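Local coordinates for beta-1,3-1,4-glucanase (Caldicellulosiruptor sp. F32, PDB 5H4R), which hydrolyses mixed-linkage beta-1,3-1,4-glucans such as lichenan, as a glycoside hydrolase of family 5, at residues A[94-99]-A[356-361]; A[274-279]-A[340-345]; A[372-377]-A[385-390]. The protein carries 1 engineered substitution. All coordinates share one frame; numbering follows the deposited sequence.

Overall arrangement
The three contacts are grouped beside the sugar cleft of a TIM barrel. Contact 1 lies inside the barrel, its centre about 8 Å from that of the chain, whereas contacts 2 and 3 lie about 17 and 18 Å out. Contacts 1 and 2 both reach the glucose of chain B, through W360 and Y274, and these two residues meet where W360 CB lies 3.2 Å from Y274 OH. Contact 3 centres about 12 Å from contact 1 and is tied to it by a probable hydrogen bond of 2.9 Å between L375 N and D361 OD2. Helices 336-352 and 385-395 join contacts 2 and 3, centred about 14 Å apart, with V340 packed on E386.

Contact 1 (A[94-99]-A[356-361]); sequences FNTIRI and TCCWWD. With BGC (beta-D-glucopyranose), chain B; BGC (beta-D-glucopyranose), chain C.
C358 and T96 meet first along strand 356-361: the thiol SG lies 4.4 Å from the methyl CG2 of T96, a loose apolar touch between small side chains that both point into the barrel. Threonine suits this place because its methyl can face the interior while OG1 bonds to the backbone O of M47. The next residue, W359, turns its indole away from segment 94-99 and gives NE1 to the carbonyl of F372. W360 then carries the second touch. Its CG is anti to the backbone N (chi1 -179°), which sends the indole toward the sugar cleft, and CZ3 on its six-membered ring comes 4.1 Å from R98 NH1. The guanidinium meets CZ3 near its own plane and is turned 63° from the indole, so the two are not stacked. Salt bridges to E184 and E326 and hydrogen bonds to the side-chain oxygens of N52 and N187 fix the rotation of the arginine head. One face of the W360 ring carries the chain B glucose, whose C3 stands 3.6 Å above the plane toward the rim. At the indole edge, NE1 donates to O2 of the chain C glucose over 3.0 Å at 151°. An aromatic platform on the last strand, beside an arginine that braces acidic residues, is typical of the TIM-barrel active site of family 5 glycoside hydrolases.

Contact 2 (A[274-279]-A[340-345]); sequences YRPYNF and VEFAAY. With BGC (beta-D-glucopyranose), chain B; BGC (beta-D-glucopyranose), chain D.
F342, on helix 336-352, drives its side chain into the turn that leads to helix 277-280, between F279 and the backbone of R275. With CG anti to the backbone N (chi1 166°), the ring reaches out from helix 336-352 toward the turn. CB begins the contact, 3.8 Å from F279 CE2, and CG lies equally close to that same atom. CD1 continues along F279, coming 4.1 Å from CD2. The two rings lie obliquely, centroids 5.5 Å apart and planes at 53°. Farther out, CE1 meets the carbonyl of R275: the oxygen R275 O sits 3.2 Å from it, in the plane of the F342 ring, so that a C-H edge rather than the electron-rich face is offered to it. CE1 also touches P276 CD at 4.3 Å, and CZ, at the tip, is 3.9 Å from R275 O.

The peptide bond between R275 and P276 is cis, a form that proline adopts more readily than other residues, and P276 then takes the N-cap position of the short helix. W293 meets F342 edge-to-face and adds to the aromatic cluster. On the other side of the turn, Y274 serves the sugar pocket, its OH hydrogen-bonded to E326 and 3.1 Å from O5 of the chain B glucose.

R275 O is buried and has no hydrogen-bond partner in the model. The slightly positive ring edge of F342 therefore probably gives this carbonyl a weak electrostatic compensation.

Contact 3 (A[372-377]-A[385-390]); sequences FGLLDR and PEIVSA
L374 holds CG beside its backbone N (chi1 -58°) and keeps CD1 extended at chi2 178°, an arrangement that spreads its two methyls over neighbouring positions of helix 385-395, I387 and V388. This helix follows the last strand of the TIM barrel and closes the chain, and L374 stands at the entrance to the small antiparallel hairpin of strands 375-376 and 381-382 that comes between them. The contact thus fastens the hairpin to the helix by apolar packing.

One methyl, CD2, is cradled by I387. It lies 4.0 Å from I387 CG2 and also 4.0 Å from I387 CD1, with CB close behind, so both branches of the isoleucine, CG2 and the CD1 end, reach the same methyl. The two side chains cross at about a right angle. Leucine suits the site because its fork can serve two residues that are consecutive on a helix and therefore face in different directions, while the beta-branched I387 and V388 offer methyls close to the helix backbone.

Around this patch W382 of the hairpin touches both L374 and V388, and W359 of the barrel strand packs on both L374 and I387; R339 and A343 of helix 336-352 also reach I387. The backbone of L374 pairs with that of V383 across the hairpin. The second branch of the leucine completes the contact: CD1 rests 4.2 Å from V388 CG2.

Contact 1 (A[94-99]-A[356-361])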
loop_
_atom_site.group_PDB
_atom_site.type_symbol
_atom_site.label_atom_id
_atom_site.label_comp_id
_atom_site.label_asym_id
_atom_site.label_seq_id
_atom_site.Cartn_x
_atom_site.Cartn_y
_atom_site.Cartn_z
ATOM N N PHE A 94 7.471 -9.047 10.868
ATOM C CA PHE A 94 6.344 -8.423 10.187
ATOM C C PHE A 94 5.054 -9.129 10.585
ATOM O O PHE A 94 5.016 -10.352 10.681
ATOM C CB PHE A 94 6.538 -8.488 8.676
ATOM C CG PHE A 94 7.717 -7.668 8.181
ATOM C CD1 PHE A 94 7.600 -6.294 7.976
ATOM C CD2 PHE A 94 8.945 -8.278 7.954
ATOM C CE1 PHE A 94 8.674 -5.569 7.522
ATOM C CE2 PHE A 94 10.033 -7.545 7.509
ATOM C CZ PHE A 94 9.897 -6.181 7.302
ATOM N N ASN A 95 3.999 -8.361 10.834
ATOM C CA ASN A 95 2.713 -8.971 11.134
ATOM C C ASN A 95 1.657 -8.679 10.087
ATOM O O ASN A 95 0.514 -9.147 10.232
ATOM C CB ASN A 95 2.199 -8.528 12.503
ATOM C CG ASN A 95 1.258 -9.551 13.101
ATOM O OD1 ASN A 95 1.423 -10.759 12.880
ATOM N ND2 ASN A 95 0.260 -9.090 13.848
ATOM N N THR A 96 2.003 -7.939 9.047
ATOM C CA THR A 96 1.107 -7.607 7.949
ATOM C C THR A 96 1.832 -7.892 6.649
ATOM O O THR A 96 3.016 -7.584 6.521
ATOM C CB THR A 96 0.676 -6.124 7.997
ATOM O OG1 THR A 96 -0.091 -5.885 9.177
ATOM C CG2 THR A 96 -0.192 -5.773 6.816
ATOM N N ILE A 97 1.129 -8.495 5.695
ATOM C CA ILE A 97 1.615 -8.641 4.327
ATOM C C ILE A 97 0.632 -7.931 3.417
ATOM O O ILE A 97 -0.577 -8.186 3.480
ATOM C CB ILE A 97 1.765 -10.114 3.903
ATOM C CG1 ILE A 97 2.256 -10.183 2.454
ATOM C CG2 ILE A 97 0.471 -10.846 4.061
ATOM C CD1 ILE A 97 2.916 -11.466 2.123
ATOM N N ARG A 98 1.138 -7.026 2.593
ATOM C CA ARG A 98 0.333 -6.420 1.557
ATOM C C ARG A 98 0.630 -7.145 0.251
ATOM O O ARG A 98 1.800 -7.314 -0.122
ATOM C CB ARG A 98 0.603 -4.920 1.437
ATOM C CG ARG A 98 -0.238 -4.229 0.366
ATOM C CD ARG A 98 -0.323 -2.728 0.664
ATOM N NE ARG A 98 -1.002 -1.882 -0.324
ATOM C CZ ARG A 98 -0.399 -1.320 -1.374
ATOM N NH1 ARG A 98 0.859 -1.613 -1.670
ATOM N NH2 ARG A 98 -1.076 -0.482 -2.163
ATOM N N ILE A 99 -0.438 -7.619 -0.395
ATOM C CA ILE A 99 -0.364 -8.374 -1.635
ATOM C C ILE A 99 -1.025 -7.541 -2.722
ATOM O O ILE A 99 -2.240 -7.658 -2.958
ATOM C CB ILE A 99 -1.031 -9.747 -1.488
ATOM C CG1 ILE A 99 -0.363 -10.549 -0.374
ATOM C CG2 ILE A 99 -0.927 -10.515 -2.828
ATOM C CD1 ILE A 99 -1.160 -11.839 0.016
ATOM N N THR A 356 0.533 2.690 11.375
ATOM C CA THR A 356 1.339 1.543 10.984
ATOM C C THR A 356 1.748 1.658 9.517
ATOM O O THR A 356 0.977 2.145 8.677
ATOM C CB THR A 356 0.558 0.245 11.222
ATOM O OG1 THR A 356 0.439 0.053 12.631
ATOM C CG2 THR A 356 1.248 -0.979 10.606
ATOM N N CYS A 357 2.962 1.185 9.216
ATOM C CA CYS A 357 3.603 1.323 7.914
ATOM C C CYS A 357 3.916 -0.034 7.286
ATOM O O CYS A 357 4.212 -0.997 7.995
ATOM C CB CYS A 357 4.936 2.070 8.057
ATOM S SG CYS A 357 4.913 3.591 9.002
ATOM N N CYS A 358 4.000 -0.067 5.945
ATOM C CA CYS A 358 4.394 -1.262 5.197
ATOM C C CYS A 358 5.510 -0.932 4.202
ATOM O O CYS A 358 5.315 -0.106 3.303
ATOM C CB CYS A 358 3.218 -1.859 4.426
ATOM S SG CYS A 358 1.714 -2.117 5.423
ATOM N N TRP A 359 6.656 -1.602 4.346
ATOM C CA TRP A 359 7.775 -1.412 3.427
ATOM C C TRP A 359 7.509 -2.063 2.071
ATOM O O TRP A 359 6.981 -3.182 1.976
ATOM C CB TRP A 359 9.045 -2.008 4.041
ATOM C CG TRP A 359 10.301 -1.806 3.206
ATOM C CD1 TRP A 359 10.673 -2.512 2.085
ATOM C CD2 TRP A 359 11.336 -0.847 3.435
ATOM N NE1 TRP A 359 11.868 -2.036 1.595
ATOM C CE2 TRP A 359 12.293 -1.007 2.400
ATOM C CE3 TRP A 359 11.542 0.150 4.402
ATOM C CZ2 TRP A 359 13.451 -0.231 2.324
ATOM C CZ3 TRP A 359 12.706 0.930 4.327
ATOM C CH2 TRP A 359 13.643 0.731 3.294
ATOM N N TRP A 360 7.905 -1.364 1.011
ATOM C CA TRP A 360 7.775 -1.846 -0.367
ATOM C C TRP A 360 8.985 -2.721 -0.694
ATOM O O TRP A 360 10.071 -2.209 -0.954
ATOM C CB TRP A 360 7.695 -0.657 -1.323
ATOM C CG TRP A 360 7.550 -1.052 -2.737
ATOM C CD1 TRP A 360 8.479 -0.938 -3.718
ATOM C CD2 TRP A 360 6.409 -1.654 -3.332
ATOM N NE1 TRP A 360 7.988 -1.432 -4.903
ATOM C CE2 TRP A 360 6.714 -1.880 -4.693
ATOM C CE3 TRP A 360 5.147 -2.020 -2.859
ATOM C CZ2 TRP A 360 5.809 -2.439 -5.569
ATOM C CZ3 TRP A 360 4.251 -2.565 -3.737
ATOM C CH2 TRP A 360 4.580 -2.777 -5.080
ATOM N N ASP A 361 8.818 -4.050 -0.690
ATOM C CA ASP A 361 9.923 -4.966 -0.979
ATOM C C ASP A 361 9.659 -5.606 -2.337
ATOM O O ASP A 361 8.897 -6.576 -2.446
ATOM C CB ASP A 361 10.089 -6.029 0.106
ATOM C CG ASP A 361 11.384 -6.818 -0.053
ATOM O OD1 ASP A 361 11.886 -6.902 -1.201
ATOM O OD2 ASP A 361 11.862 -7.394 0.953
HETATM C C2 BGC B . 3.507 1.936 -6.528
HETATM C C3 BGC B . 4.415 0.722 -6.611
HETATM C C4 BGC B . 5.792 1.222 -7.011
HETATM C C5 BGC B . 6.330 1.937 -5.774
HETATM C C6 BGC B . 7.729 2.520 -6.006
HETATM C C1 BGC B . 4.209 3.206 -6.016
HETATM O O2 BGC B . 2.339 1.615 -5.743
HETATM O O3 BGC B . 3.868 -0.149 -7.595
HETATM O O4 BGC B . 6.606 0.092 -7.312
HETATM O O5 BGC B . 5.451 2.978 -5.347
HETATM O O6 BGC B . 7.818 3.326 -7.186
HETATM C C2 BGC C . 8.481 -0.808 -8.456
HETATM C C3 BGC C . 9.253 -0.750 -9.766
HETATM C C4 BGC C . 8.293 -0.999 -10.928
HETATM C C5 BGC C . 7.108 -0.033 -10.849
HETATM C C6 BGC C . 6.057 -0.316 -11.911
HETATM C C1 BGC C . 7.344 0.199 -8.512
HETATM O O2 BGC C . 9.372 -0.504 -7.376
HETATM O O3 BGC C . 10.263 -1.769 -9.704
HETATM O O4 BGC C . 9.009 -0.693 -12.136
HETATM O O5 BGC C . 6.482 -0.150 -9.596
HETATM O O6 BGC C . 5.107 0.774 -11.939
#

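Contact 2 (A[274-279]-A[340-345])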
loop_
_atom_site.group_PDB
_atom_site.type_symbol
_atom_site.label_atom_id
_atom_site.label_comp_id
_atom_site.label_asym_id
_atom_site.label_seq_id
_atom_site.Cartn_x
_atom_site.Cartn_y
_atom_site.Cartn_z
ATOM N N TYR A 274 6.833 7.989 0.156
ATOM C CA TYR A 274 8.272 7.752 0.056
ATOM C C TYR A 274 8.938 9.112 0.221
ATOM O O TYR A 274 9.250 9.805 -0.738
ATOM C CB TYR A 274 8.613 7.107 -1.271
ATOM C CG TYR A 274 8.001 5.751 -1.556
ATOM C CD1 TYR A 274 6.715 5.627 -2.054
ATOM C CD2 TYR A 274 8.740 4.606 -1.410
ATOM C CE1 TYR A 274 6.174 4.383 -2.361
ATOM C CE2 TYR A 274 8.233 3.368 -1.737
ATOM C CZ TYR A 274 6.939 3.245 -2.189
ATOM O OH TYR A 274 6.446 2.013 -2.531
ATOM N N ARG A 275 9.077 9.520 1.470
ATOM C CA ARG A 275 9.469 10.875 1.821
ATOM C C ARG A 275 10.589 10.843 2.843
ATOM O O ARG A 275 10.581 10.002 3.755
ATOM C CB ARG A 275 8.296 11.653 2.379
ATOM C CG ARG A 275 7.181 11.680 1.360
ATOM C CD ARG A 275 6.256 12.763 1.589
ATOM N NE ARG A 275 5.248 12.744 0.531
ATOM C CZ ARG A 275 4.206 13.546 0.500
ATOM N NH1 ARG A 275 4.027 14.437 1.469
ATOM N NH2 ARG A 275 3.338 13.435 -0.510
ATOM N N PRO A 276 11.563 11.763 2.712
ATOM C CA PRO A 276 11.694 12.784 1.653
ATOM C C PRO A 276 12.003 12.157 0.307
ATOM O O PRO A 276 12.832 11.263 0.207
ATOM C CB PRO A 276 12.848 13.654 2.138
ATOM C CG PRO A 276 13.668 12.748 2.999
ATOM C CD PRO A 276 12.667 11.818 3.677
ATOM N N TYR A 277 11.291 12.646 -0.713
ATOM C CA TYR A 277 11.343 12.045 -2.043
ATOM C C TYR A 277 12.765 11.980 -2.593
ATOM O O TYR A 277 13.174 10.950 -3.153
ATOM C CB TYR A 277 10.440 12.842 -2.981
ATOM C CG TYR A 277 10.579 12.474 -4.436
ATOM C CD1 TYR A 277 9.934 11.341 -4.947
ATOM C CD2 TYR A 277 11.344 13.234 -5.292
ATOM C CE1 TYR A 277 10.076 10.996 -6.256
ATOM C CE2 TYR A 277 11.476 12.882 -6.613
ATOM C CZ TYR A 277 10.839 11.768 -7.081
ATOM O OH TYR A 277 10.996 11.455 -8.425
ATOM N N ASN A 278 13.531 13.067 -2.452
ATOM C CA ASN A 278 14.843 13.130 -3.097
ATOM C C ASN A 278 15.792 12.069 -2.544
ATOM O O ASN A 278 16.693 11.601 -3.266
ATOM C CB ASN A 278 15.445 14.537 -2.987
ATOM C CG ASN A 278 15.656 15.029 -1.547
ATOM O OD1 ASN A 278 15.305 14.377 -0.583
ATOM N ND2 ASN A 278 16.257 16.205 -1.422
ATOM N N PHE A 279 15.596 11.652 -1.288
ATOM C CA PHE A 279 16.343 10.554 -0.680
ATOM C C PHE A 279 15.743 9.180 -0.979
ATOM O O PHE A 279 16.449 8.265 -1.410
ATOM C CB PHE A 279 16.418 10.735 0.848
ATOM C CG PHE A 279 17.011 9.570 1.549
ATOM C CD1 PHE A 279 18.356 9.310 1.476
ATOM C CD2 PHE A 279 16.205 8.689 2.267
ATOM C CE1 PHE A 279 18.898 8.210 2.095
ATOM C CE2 PHE A 279 16.753 7.597 2.889
ATOM C CZ PHE A 279 18.087 7.358 2.818
ATOM N N VAL A 340 19.149 2.811 7.207
ATOM C CA VAL A 340 18.865 2.302 8.555
ATOM C C VAL A 340 18.295 3.408 9.450
ATOM O O VAL A 340 17.268 3.231 10.131
ATOM C CB VAL A 340 20.144 1.683 9.148
ATOM C CG1 VAL A 340 20.031 1.456 10.652
ATOM C CG2 VAL A 340 20.504 0.381 8.441
ATOM N N GLU A 341 18.938 4.577 9.458
ATOM C CA GLU A 341 18.427 5.673 10.274
ATOM C C GLU A 341 17.050 6.122 9.798
ATOM O O GLU A 341 16.145 6.353 10.617
ATOM C CB GLU A 341 19.406 6.841 10.269
ATOM C CG GLU A 341 20.693 6.549 11.023
ATOM C CD GLU A 341 21.707 7.699 11.004
ATOM O OE1 GLU A 341 21.306 8.891 11.024
ATOM O OE2 GLU A 341 22.931 7.406 10.949
ATOM N N PHE A 342 16.880 6.259 8.475
ATOM C CA PHE A 342 15.585 6.578 7.881
ATOM C C PHE A 342 14.504 5.611 8.346
ATOM O O PHE A 342 13.400 6.030 8.723
ATOM C CB PHE A 342 15.706 6.533 6.353
ATOM C CG PHE A 342 14.395 6.519 5.618
ATOM C CD1 PHE A 342 13.726 7.684 5.314
ATOM C CD2 PHE A 342 13.850 5.308 5.188
ATOM C CE1 PHE A 342 12.512 7.646 4.619
ATOM C CE2 PHE A 342 12.654 5.263 4.495
ATOM C CZ PHE A 342 11.984 6.427 4.203
ATOM N N ALA A 343 14.783 4.309 8.261
ATOM C CA ALA A 343 13.734 3.330 8.508
ATOM C C ALA A 343 13.309 3.335 9.962
ATOM O O ALA A 343 12.103 3.269 10.266
ATOM C CB ALA A 343 14.201 1.930 8.099
ATOM N N ALA A 344 14.271 3.437 10.874
ATOM C CA ALA A 344 13.936 3.528 12.283
ATOM C C ALA A 344 13.117 4.780 12.554
ATOM O O ALA A 344 12.119 4.738 13.280
ATOM C CB ALA A 344 15.213 3.533 13.123
ATOM N N TYR A 345 13.556 5.918 12.019
ATOM C CA TYR A 345 12.872 7.172 12.301
ATOM C C TYR A 345 11.458 7.158 11.746
ATOM O O TYR A 345 10.505 7.547 12.434
ATOM C CB TYR A 345 13.659 8.354 11.728
ATOM C CG TYR A 345 13.038 9.674 12.105
ATOM C CD1 TYR A 345 13.390 10.301 13.292
ATOM C CD2 TYR A 345 12.106 10.286 11.288
ATOM C CE1 TYR A 345 12.819 11.509 13.661
ATOM C CE2 TYR A 345 11.527 11.518 11.651
ATOM C CZ TYR A 345 11.883 12.107 12.832
ATOM O OH TYR A 345 11.329 13.309 13.201
HETATM C C2 BGC B . 3.507 1.936 -6.528
HETATM C C3 BGC B . 4.415 0.722 -6.611
HETATM C C4 BGC B . 5.792 1.222 -7.011
HETATM C C5 BGC B . 6.330 1.937 -5.774
HETATM C C6 BGC B . 7.729 2.520 -6.006
HETATM C C1 BGC B . 4.209 3.206 -6.016
HETATM O O2 BGC B . 2.339 1.615 -5.743
HETATM O O3 BGC B . 3.868 -0.149 -7.595
HETATM O O4 BGC B . 6.606 0.092 -7.312
HETATM O O5 BGC B . 5.451 2.978 -5.347
HETATM O O6 BGC B . 7.818 3.326 -7.186
HETATM C C2 BGC D . 6.400 6.918 -8.399
HETATM C C3 BGC D . 5.616 5.608 -8.421
HETATM C C4 BGC D . 5.247 5.180 -6.999
HETATM C C5 BGC D . 4.507 6.329 -6.305
HETATM C C6 BGC D . 4.376 6.212 -4.780
HETATM C C1 BGC D . 5.577 7.997 -7.692
HETATM O O1 BGC D . 6.297 9.234 -7.543
HETATM O O2 BGC D . 6.699 7.274 -9.756
HETATM O O3 BGC D . 6.409 4.588 -9.029
HETATM O O4 BGC D . 4.430 4.006 -7.183
HETATM O O5 BGC D . 5.296 7.500 -6.397
HETATM O O6 BGC D . 3.884 7.454 -4.204
#

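Contact 3 (A[372-377]-A[385-390])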
loop_
_atom_site.group_PDB
_atom_site.type_symbol
_atom_site.label_atom_id
_atom_site.label_comp_id
_atom_site.label_asym_id
_atom_site.label_seq_id
_atom_site.Cartn_x
_atom_site.Cartn_y
_atom_site.Cartn_z
ATOM N N PHE A 372 14.565 -1.555 -3.909
ATOM C CA PHE A 372 13.898 -1.504 -2.622
ATOM C C PHE A 372 13.944 -2.840 -1.875
ATOM O O PHE A 372 13.361 -2.952 -0.796
ATOM C CB PHE A 372 12.425 -1.106 -2.829
ATOM C CG PHE A 372 12.191 0.368 -3.084
ATOM C CD1 PHE A 372 12.287 1.274 -2.035
ATOM C CD2 PHE A 372 11.787 0.830 -4.324
ATOM C CE1 PHE A 372 12.031 2.621 -2.234
ATOM C CE2 PHE A 372 11.519 2.176 -4.539
ATOM C CZ PHE A 372 11.656 3.075 -3.478
ATOM N N GLY A 373 14.606 -3.852 -2.431
ATOM C CA GLY A 373 14.543 -5.175 -1.854
ATOM C C GLY A 373 15.189 -5.239 -0.484
ATOM O O GLY A 373 16.198 -4.571 -0.209
ATOM N N LEU A 374 14.597 -6.089 0.372
ATOM C CA LEU A 374 15.166 -6.481 1.658
ATOM C C LEU A 374 15.416 -7.978 1.741
ATOM O O LEU A 374 16.524 -8.397 2.102
ATOM C CB LEU A 374 14.234 -6.051 2.809
ATOM C CG LEU A 374 13.930 -4.557 2.884
ATOM C CD1 LEU A 374 12.961 -4.290 4.021
ATOM C CD2 LEU A 374 15.179 -3.692 3.048
ATOM N N LEU A 375 14.425 -8.778 1.385
ATOM C CA LEU A 375 14.524 -10.226 1.388
ATOM C C LEU A 375 14.961 -10.712 0.005
ATOM O O LEU A 375 14.283 -10.435 -0.992
ATOM C CB LEU A 375 13.168 -10.825 1.762
ATOM C CG LEU A 375 13.162 -12.355 1.792
ATOM C CD1 LEU A 375 14.077 -12.930 2.867
ATOM C CD2 LEU A 375 11.714 -12.824 1.982
ATOM N N ASP A 376 16.080 -11.442 -0.061
ATOM C CA ASP A 376 16.444 -12.133 -1.304
ATOM C C ASP A 376 15.553 -13.367 -1.408
ATOM O O ASP A 376 15.761 -14.366 -0.719
ATOM C CB ASP A 376 17.918 -12.513 -1.328
ATOM C CG ASP A 376 18.326 -13.172 -2.644
ATOM O OD1 ASP A 376 18.040 -12.594 -3.718
ATOM O OD2 ASP A 376 18.909 -14.268 -2.622
ATOM N N ARG A 377 14.538 -13.301 -2.265
ATOM C CA ARG A 377 13.529 -14.358 -2.262
ATOM C C ARG A 377 14.096 -15.711 -2.687
ATOM O O ARG A 377 13.610 -16.750 -2.224
ATOM C CB ARG A 377 12.353 -13.946 -3.138
ATOM C CG ARG A 377 11.600 -12.790 -2.553
ATOM C CD ARG A 377 10.370 -12.483 -3.365
ATOM N NE ARG A 377 9.930 -11.114 -3.113
ATOM C CZ ARG A 377 8.913 -10.545 -3.758
ATOM N NH1 ARG A 377 8.226 -11.228 -4.649
ATOM N NH2 ARG A 377 8.596 -9.281 -3.500
ATOM N N PRO A 385 19.401 -6.996 6.799
ATOM C CA PRO A 385 18.784 -7.242 8.113
ATOM C C PRO A 385 18.838 -6.023 9.022
ATOM O O PRO A 385 17.994 -5.884 9.923
ATOM C CB PRO A 385 19.605 -8.408 8.669
ATOM C CG PRO A 385 20.925 -8.315 7.968
ATOM C CD PRO A 385 20.615 -7.788 6.582
ATOM N N GLU A 386 19.799 -5.126 8.804
ATOM C CA GLU A 386 19.903 -3.923 9.624
ATOM C C GLU A 386 18.688 -3.018 9.449
ATOM O O GLU A 386 18.254 -2.359 10.404
ATOM C CB GLU A 386 21.168 -3.164 9.276
ATOM C CG GLU A 386 22.456 -3.999 9.451
ATOM C CD GLU A 386 22.898 -4.782 8.209
ATOM O OE1 GLU A 386 22.161 -4.873 7.194
ATOM O OE2 GLU A 386 24.033 -5.315 8.277
ATOM N N ILE A 387 18.164 -2.923 8.224
ATOM C CA ILE A 387 16.972 -2.118 7.981
ATOM C C ILE A 387 15.780 -2.761 8.665
ATOM O O ILE A 387 14.959 -2.085 9.287
ATOM C CB ILE A 387 16.735 -1.937 6.467
ATOM C CG1 ILE A 387 17.870 -1.123 5.825
ATOM C CG2 ILE A 387 15.392 -1.276 6.201
ATOM C CD1 ILE A 387 17.782 -0.934 4.296
ATOM N N VAL A 388 15.657 -4.087 8.558
ATOM C CA VAL A 388 14.551 -4.787 9.204
ATOM C C VAL A 388 14.620 -4.582 10.711
ATOM O O VAL A 388 13.634 -4.199 11.346
ATOM C CB VAL A 388 14.556 -6.277 8.829
ATOM C CG1 VAL A 388 13.467 -7.020 9.581
ATOM C CG2 VAL A 388 14.352 -6.444 7.313
ATOM N N SER A 389 15.806 -4.776 11.291
ATOM C CA SER A 389 15.962 -4.627 12.733
ATOM C C SER A 389 15.676 -3.202 13.174
ATOM O O SER A 389 15.133 -2.980 14.270
ATOM C CB SER A 389 17.372 -5.025 13.152
ATOM O OG SER A 389 17.547 -6.407 12.988
ATOM N N ALA A 390 16.057 -2.230 12.348
ATOM C CA ALA A 390 15.785 -0.830 12.660
ATOM C C ALA A 390 14.289 -0.582 12.775
ATOM O O ALA A 390 13.832 0.124 13.686
ATOM C CB ALA A 390 16.393 0.075 11.585
#